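Local coordinates for protein ethylbenzene dehydrogenase beta-subunit (Aromatoleum aromaticum, PDB 2IVF) that carries iron-sulfur clusters, three of the four-iron and one of the three-iron kind, as the beta subunit of a multi-subunit redox enzyme, at residues R52-R66 and P124-G136. Residues are numbered along the deposited sequence; the frame is centred on the assembly and turned at random.
Sequences RWNNVTTYPGKGYPR and PAWGYNWDEDQGG. With SF4 (iron/sulfur cluster), chain U.
Tyr128 lays one ring face under Arg52, turns its edge to Tyr64, and with its hydroxyl oxygen takes the backbone N-H of Val56, OH to N 2.8 Å and nearly straight at 169°. A tyrosine suits this place because its long flat side can be packed while its tip still meets the strand. Arg52 CG sits over that face, a CH-pi contact 4.0 Å from the centroid, and the chain, bent at chi2, then carries the guanidinium, almost parallel to the ring, over Tyr128 CB, where NH1 bonds Asp93 O. The edge of Tyr128 points at the face of Tyr64 in an offset edge-to-face pair, planes 79° apart. Farther along, Arg66 lays CD and its guanidinium, flat like the indole it matches, over the five-membered ring of Trp126, CZ 4.4 Å from that ring's centroid, while Trp130 CB covers the opposite face. The carboxylate of Asp131, a ready acceptor, receives the Lys62 N-H on OD2 through its syn lone pair at 2.7 Å. Thr58 supplies a short hydroxyl: OG1, beside its own backbone N (chi1 -61°), accepts the N-H of Asp133 at 2.9 Å.

The loop thus packs on strand 55-59 through Val56 and Thr58, and on the residues flanking it through the rest, in a subunit carrying a 4Fe-4S dicluster domain of the bacterial-ferredoxin kind. Consecutive type II and type I turns, 127-130 and 129-132, shape the loop, and ordered waters link the two segments, one bridging Pro60 O, Asp131 O and Gly135 N.

Gln32 bonds both Tyr128 OH and Val56 O, Asp90 forms a salt bridge with Arg66 NE, and Arg851 of the alpha-subunit chain pairs with Glu132 and Asp133. Just before the strand, Trp53 and Asn54 line one four-iron cluster, and Val56 touches a second.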
loop_
_atom_site.group_PDB
_atom_site.type_symbol
_atom_site.label_atom_id
_atom_site.label_comp_id
_atom_site.label_asym_id
_atom_site.label_seq_id
_atom_site.Cartn_x
_atom_site.Cartn_y
_atom_site.Cartn_z
ATOM N N ARG B 52 -6.633 5.856 -16.777
ATOM C CA ARG B 52 -5.410 5.276 -16.226
ATOM C C ARG B 52 -4.544 4.893 -17.382
ATOM O O ARG B 52 -4.501 3.733 -17.809
ATOM C CB ARG B 52 -5.725 4.067 -15.319
ATOM C CG ARG B 52 -6.256 4.461 -13.968
ATOM C CD ARG B 52 -7.774 4.619 -14.009
ATOM N NE ARG B 52 -8.313 4.956 -12.689
ATOM C CZ ARG B 52 -9.602 5.069 -12.440
ATOM N NH1 ARG B 52 -10.475 4.923 -13.415
ATOM N NH2 ARG B 52 -10.038 5.345 -11.223
ATOM N N TRP B 53 -3.875 5.900 -17.923
ATOM C CA TRP B 53 -3.020 5.707 -19.095
ATOM C C TRP B 53 -1.989 4.655 -18.757
ATOM O O TRP B 53 -1.726 3.795 -19.564
ATOM C CB TRP B 53 -2.326 6.976 -19.512
ATOM C CG TRP B 53 -3.187 8.095 -19.965
ATOM C CD1 TRP B 53 -4.513 8.060 -20.323
ATOM C CD2 TRP B 53 -2.741 9.432 -20.221
ATOM N NE1 TRP B 53 -4.904 9.279 -20.756
ATOM C CE2 TRP B 53 -3.843 10.145 -20.722
ATOM C CE3 TRP B 53 -1.506 10.086 -20.090
ATOM C CZ2 TRP B 53 -3.772 11.489 -21.032
ATOM C CZ3 TRP B 53 -1.418 11.391 -20.433
ATOM C CH2 TRP B 53 -2.545 12.094 -20.912
ATOM N N ASN B 54 -1.434 4.702 -17.545
ATOM C CA ASN B 54 -0.709 3.591 -17.012
ATOM C C ASN B 54 -1.677 2.880 -16.113
ATOM O O ASN B 54 -2.259 3.486 -15.191
ATOM C CB ASN B 54 0.513 3.996 -16.187
ATOM C CG ASN B 54 1.210 2.789 -15.616
ATOM O OD1 ASN B 54 2.236 2.377 -16.121
ATOM N ND2 ASN B 54 0.612 2.168 -14.574
ATOM N N ASN B 55 -1.916 1.616 -16.435
ATOM C CA ASN B 55 -2.841 0.828 -15.654
ATOM C C ASN B 55 -2.203 -0.474 -15.202
ATOM O O ASN B 55 -1.362 -1.043 -15.897
ATOM C CB ASN B 55 -4.140 0.556 -16.419
ATOM C CG ASN B 55 -3.912 0.045 -17.783
ATOM O OD1 ASN B 55 -3.789 0.842 -18.747
ATOM N ND2 ASN B 55 -3.910 -1.247 -17.926
ATOM N N VAL B 56 -2.609 -0.938 -14.039
ATOM C CA VAL B 56 -2.084 -2.208 -13.515
ATOM C C VAL B 56 -3.193 -3.037 -12.954
ATOM O O VAL B 56 -3.942 -2.576 -12.108
ATOM C CB VAL B 56 -1.014 -2.028 -12.428
ATOM C CG1 VAL B 56 -0.422 -3.363 -12.115
ATOM C CG2 VAL B 56 0.078 -1.037 -12.822
ATOM N N THR B 57 -3.363 -4.250 -13.476
ATOM C CA THR B 57 -4.401 -5.116 -12.954
ATOM C C THR B 57 -3.861 -6.505 -12.743
ATOM O O THR B 57 -2.784 -6.848 -13.191
ATOM C CB THR B 57 -5.615 -5.184 -13.918
ATOM O OG1 THR B 57 -5.169 -5.613 -15.209
ATOM C CG2 THR B 57 -6.321 -3.781 -14.033
ATOM N N THR B 58 -4.656 -7.312 -12.086
ATOM C CA THR B 58 -4.242 -8.672 -11.748
ATOM C C THR B 58 -4.615 -9.559 -12.944
ATOM O O THR B 58 -5.653 -9.353 -13.594
ATOM C CB THR B 58 -4.876 -9.139 -10.418
ATOM O OG1 THR B 58 -4.435 -8.262 -9.351
ATOM C CG2 THR B 58 -4.527 -10.632 -10.066
ATOM N N TYR B 59 -3.730 -10.463 -13.291
ATOM C CA TYR B 59 -3.991 -11.429 -14.359
ATOM C C TYR B 59 -3.862 -12.857 -13.819
ATOM O O TYR B 59 -2.926 -13.112 -13.010
ATOM C CB TYR B 59 -3.060 -11.194 -15.570
ATOM C CG TYR B 59 -3.578 -11.970 -16.750
ATOM C CD1 TYR B 59 -4.446 -11.381 -17.659
ATOM C CD2 TYR B 59 -3.330 -13.325 -16.864
ATOM C CE1 TYR B 59 -4.999 -12.112 -18.697
ATOM C CE2 TYR B 59 -3.841 -14.052 -17.922
ATOM C CZ TYR B 59 -4.715 -13.433 -18.814
ATOM O OH TYR B 59 -5.257 -14.134 -19.850
ATOM N N PRO B 60 -4.789 -13.785 -14.231
ATOM C CA PRO B 60 -6.058 -13.598 -14.969
ATOM C C PRO B 60 -6.943 -12.568 -14.326
ATOM O O PRO B 60 -7.003 -12.466 -13.060
ATOM C CB PRO B 60 -6.770 -14.951 -14.823
ATOM C CG PRO B 60 -5.715 -15.901 -14.566
ATOM C CD PRO B 60 -4.516 -15.213 -14.052
ATOM N N GLY B 61 -7.651 -11.826 -15.170
ATOM C CA GLY B 61 -8.612 -10.833 -14.704
ATOM C C GLY B 61 -9.295 -10.236 -15.922
ATOM O O GLY B 61 -9.029 -10.657 -17.056
ATOM N N LYS B 62 -10.164 -9.268 -15.690
ATOM C CA LYS B 62 -10.899 -8.618 -16.789
ATOM C C LYS B 62 -10.046 -7.523 -17.466
ATOM O O LYS B 62 -10.354 -7.090 -18.572
ATOM C CB LYS B 62 -12.230 -8.065 -16.302
ATOM C CG LYS B 62 -13.212 -9.178 -15.892
ATOM C CD LYS B 62 -14.545 -8.652 -15.543
ATOM C CE LYS B 62 -15.457 -9.723 -14.944
ATOM N NZ LYS B 62 -16.758 -9.031 -14.715
ATOM N N GLY B 63 -8.947 -7.142 -16.816
ATOM C CA GLY B 63 -8.051 -6.148 -17.335
ATOM C C GLY B 63 -8.654 -4.761 -17.276
ATOM O O GLY B 63 -9.592 -4.481 -16.511
ATOM N N TYR B 64 -8.066 -3.880 -18.064
ATOM C CA TYR B 64 -8.402 -2.485 -18.041
ATOM C C TYR B 64 -8.290 -1.922 -19.444
ATOM O O TYR B 64 -7.283 -2.106 -20.060
ATOM C CB TYR B 64 -7.469 -1.698 -17.134
ATOM C CG TYR B 64 -7.812 -0.217 -17.168
ATOM C CD1 TYR B 64 -8.837 0.278 -16.419
ATOM C CD2 TYR B 64 -7.188 0.642 -18.049
ATOM C CE1 TYR B 64 -9.179 1.597 -16.445
ATOM C CE2 TYR B 64 -7.518 1.970 -18.090
ATOM C CZ TYR B 64 -8.526 2.456 -17.298
ATOM O OH TYR B 64 -8.865 3.801 -17.376
ATOM N N PRO B 65 -9.331 -1.267 -19.959
ATOM C CA PRO B 65 -10.655 -1.256 -19.397
ATOM C C PRO B 65 -11.178 -2.676 -19.304
ATOM O O PRO B 65 -10.626 -3.592 -19.935
ATOM C CB PRO B 65 -11.479 -0.465 -20.409
ATOM C CG PRO B 65 -10.488 0.328 -21.156
ATOM C CD PRO B 65 -9.225 -0.428 -21.167
ATOM N N ARG B 66 -12.217 -2.832 -18.506
ATOM C CA ARG B 66 -12.917 -4.088 -18.348
ATOM C C ARG B 66 -13.191 -4.790 -19.681
ATOM O O ARG B 66 -13.809 -4.232 -20.574
ATOM C CB ARG B 66 -14.235 -3.847 -17.643
ATOM C CG ARG B 66 -14.978 -5.135 -17.273
ATOM C CD ARG B 66 -16.169 -4.865 -16.398
ATOM N NE ARG B 66 -17.102 -3.874 -16.917
ATOM C CZ ARG B 66 -18.277 -3.583 -16.359
ATOM N NH1 ARG B 66 -18.713 -4.235 -15.265
ATOM N NH2 ARG B 66 -19.060 -2.675 -16.924
ATOM N N PRO B 124 -20.896 1.356 -6.586
ATOM C CA PRO B 124 -20.268 0.723 -7.735
ATOM C C PRO B 124 -20.309 -0.777 -7.602
ATOM O O PRO B 124 -20.238 -1.303 -6.500
ATOM C CB PRO B 124 -18.833 1.229 -7.675
ATOM C CG PRO B 124 -18.570 1.570 -6.227
ATOM C CD PRO B 124 -19.920 1.945 -5.646
ATOM N N ALA B 125 -20.455 -1.461 -8.721
ATOM C CA ALA B 125 -20.319 -2.900 -8.743
ATOM C C ALA B 125 -19.098 -3.282 -9.573
ATOM O O ALA B 125 -18.850 -4.474 -9.857
ATOM C CB ALA B 125 -21.628 -3.536 -9.311
ATOM N N TRP B 126 -18.358 -2.256 -9.998
ATOM C CA TRP B 126 -17.112 -2.414 -10.678
ATOM C C TRP B 126 -16.362 -1.098 -10.552
ATOM O O TRP B 126 -16.934 -0.058 -10.181
ATOM C CB TRP B 126 -17.333 -2.783 -12.137
ATOM C CG TRP B 126 -16.079 -3.008 -12.877
ATOM C CD1 TRP B 126 -15.454 -2.130 -13.718
ATOM C CD2 TRP B 126 -15.249 -4.175 -12.825
ATOM N NE1 TRP B 126 -14.300 -2.686 -14.211
ATOM C CE2 TRP B 126 -14.138 -3.933 -13.659
ATOM C CE3 TRP B 126 -15.326 -5.398 -12.150
ATOM C CZ2 TRP B 126 -13.135 -4.851 -13.820
ATOM C CZ3 TRP B 126 -14.355 -6.324 -12.356
ATOM C CH2 TRP B 126 -13.275 -6.062 -13.180
ATOM N N GLY B 127 -15.069 -1.172 -10.802
ATOM C CA GLY B 127 -14.228 -0.008 -10.914
ATOM C C GLY B 127 -12.820 -0.427 -11.291
ATOM O O GLY B 127 -12.519 -1.622 -11.463
ATOM N N TYR B 128 -11.940 0.558 -11.377
ATOM C CA TYR B 128 -10.537 0.321 -11.681
ATOM C C TYR B 128 -9.995 -0.707 -10.683
ATOM O O TYR B 128 -10.165 -0.532 -9.471
ATOM C CB TYR B 128 -9.751 1.629 -11.536
ATOM C CG TYR B 128 -8.278 1.406 -11.767
ATOM C CD1 TYR B 128 -7.801 1.075 -13.015
ATOM C CD2 TYR B 128 -7.385 1.404 -10.712
ATOM C CE1 TYR B 128 -6.442 0.818 -13.225
ATOM C CE2 TYR B 128 -6.030 1.167 -10.898
ATOM C CZ TYR B 128 -5.568 0.841 -12.157
ATOM O OH TYR B 128 -4.226 0.607 -12.334
ATOM N N ASN B 129 -9.369 -1.770 -11.192
ATOM C CA ASN B 129 -8.661 -2.734 -10.366
ATOM C C ASN B 129 -9.587 -3.441 -9.378
ATOM O O ASN B 129 -9.183 -3.860 -8.299
ATOM C CB ASN B 129 -7.504 -2.039 -9.625
ATOM C CG ASN B 129 -6.483 -3.017 -9.121
ATOM O OD1 ASN B 129 -6.332 -4.089 -9.709
ATOM N ND2 ASN B 129 -5.802 -2.695 -8.016
ATOM N N TRP B 130 -10.840 -3.599 -9.785
ATOM C CA TRP B 130 -11.875 -4.180 -8.897
ATOM C C TRP B 130 -11.537 -5.643 -8.616
ATOM O O TRP B 130 -11.829 -6.156 -7.507
ATOM C CB TRP B 130 -13.218 -4.103 -9.606
ATOM C CG TRP B 130 -14.374 -4.534 -8.819
ATOM C CD1 TRP B 130 -14.929 -5.756 -8.785
ATOM C CD2 TRP B 130 -15.180 -3.693 -7.980
ATOM N NE1 TRP B 130 -16.028 -5.739 -7.959
ATOM C CE2 TRP B 130 -16.190 -4.487 -7.447
ATOM C CE3 TRP B 130 -15.125 -2.340 -7.630
ATOM C CZ2 TRP B 130 -17.171 -3.982 -6.575
ATOM C CZ3 TRP B 130 -16.047 -1.854 -6.694
ATOM C CH2 TRP B 130 -17.067 -2.663 -6.203
ATOM N N ASP B 131 -10.960 -6.303 -9.621
ATOM C CA ASP B 131 -10.622 -7.737 -9.517
ATOM C C ASP B 131 -9.191 -8.002 -9.059
ATOM O O ASP B 131 -8.612 -9.084 -9.283
ATOM C CB ASP B 131 -11.018 -8.558 -10.764
ATOM C CG ASP B 131 -10.344 -8.107 -12.048
ATOM O OD1 ASP B 131 -9.567 -7.127 -12.057
ATOM O OD2 ASP B 131 -10.630 -8.789 -13.055
ATOM N N GLU B 132 -8.688 -7.025 -8.320
ATOM C CA GLU B 132 -7.407 -7.102 -7.685
ATOM C C GLU B 132 -7.228 -8.387 -6.879
ATOM O O GLU B 132 -8.090 -8.750 -6.080
ATOM C CB GLU B 132 -7.204 -5.881 -6.796
ATOM C CG GLU B 132 -5.783 -5.705 -6.261
ATOM C CD GLU B 132 -5.628 -4.438 -5.476
ATOM O OE1 GLU B 132 -6.621 -4.008 -4.846
ATOM O OE2 GLU B 132 -4.513 -3.902 -5.457
ATOM N N ASP B 133 -6.078 -9.017 -7.083
ATOM C CA ASP B 133 -5.600 -10.144 -6.247
ATOM C C ASP B 133 -6.472 -11.376 -6.394
ATOM O O ASP B 133 -6.436 -12.257 -5.559
ATOM C CB ASP B 133 -5.480 -9.744 -4.749
ATOM C CG ASP B 133 -4.171 -9.006 -4.424
ATOM O OD1 ASP B 133 -3.477 -8.540 -5.361
ATOM O OD2 ASP B 133 -3.836 -8.904 -3.203
ATOM N N GLN B 134 -7.231 -11.475 -7.484
ATOM C CA GLN B 134 -8.132 -12.579 -7.620
ATOM C C GLN B 134 -7.509 -13.632 -8.509
ATOM O O GLN B 134 -7.255 -14.752 -8.043
ATOM C CB GLN B 134 -9.510 -12.132 -8.083
ATOM C CG GLN B 134 -10.202 -11.324 -7.008
ATOM C CD GLN B 134 -11.462 -10.633 -7.467
ATOM O OE1 GLN B 134 -11.682 -9.465 -7.176
ATOM N NE2 GLN B 134 -12.340 -11.377 -8.072
ATOM N N GLY B 135 -7.258 -13.314 -9.773
ATOM C CA GLY B 135 -6.513 -14.264 -10.591
ATOM C C GLY B 135 -7.257 -15.523 -10.969
ATOM O O GLY B 135 -8.485 -15.522 -11.101
ATOM N N GLY B 136 -6.510 -16.607 -11.148
ATOM C CA GLY B 136 -7.058 -17.840 -11.680
ATOM C C GLY B 136 -6.479 -19.052 -11.000
ATOM O O GLY B 136 -5.830 -18.940 -9.932
HETATM FE FE1 SF4 U . 2.416 7.200 -20.698
HETATM FE FE2 SF4 U . 1.565 8.054 -18.363
HETATM FE FE3 SF4 U . 3.622 6.327 -18.477
HETATM FE FE4 SF4 U . 4.042 8.876 -19.230
HETATM S S1 SF4 U . 3.523 8.151 -17.117
HETATM S S2 SF4 U . 4.666 7.029 -20.407
HETATM S S3 SF4 U . 1.984 9.418 -20.175
HETATM S S4 SF4 U . 1.399 5.941 -19.106
HETATM O O HOH W 1 -3.979 -5.695 -9.315
HETATM O O HOH W 2 -7.097 -6.360 -11.077
HETATM O O HOH W 3 -7.884 -7.736 -14.140
HETATM O O HOH W 4 -8.157 -11.051 -11.100
HETATM O O HOH W 5 -9.913 -2.531 -14.107
HETATM O O HOH W 6 -9.754 -5.007 -13.773
#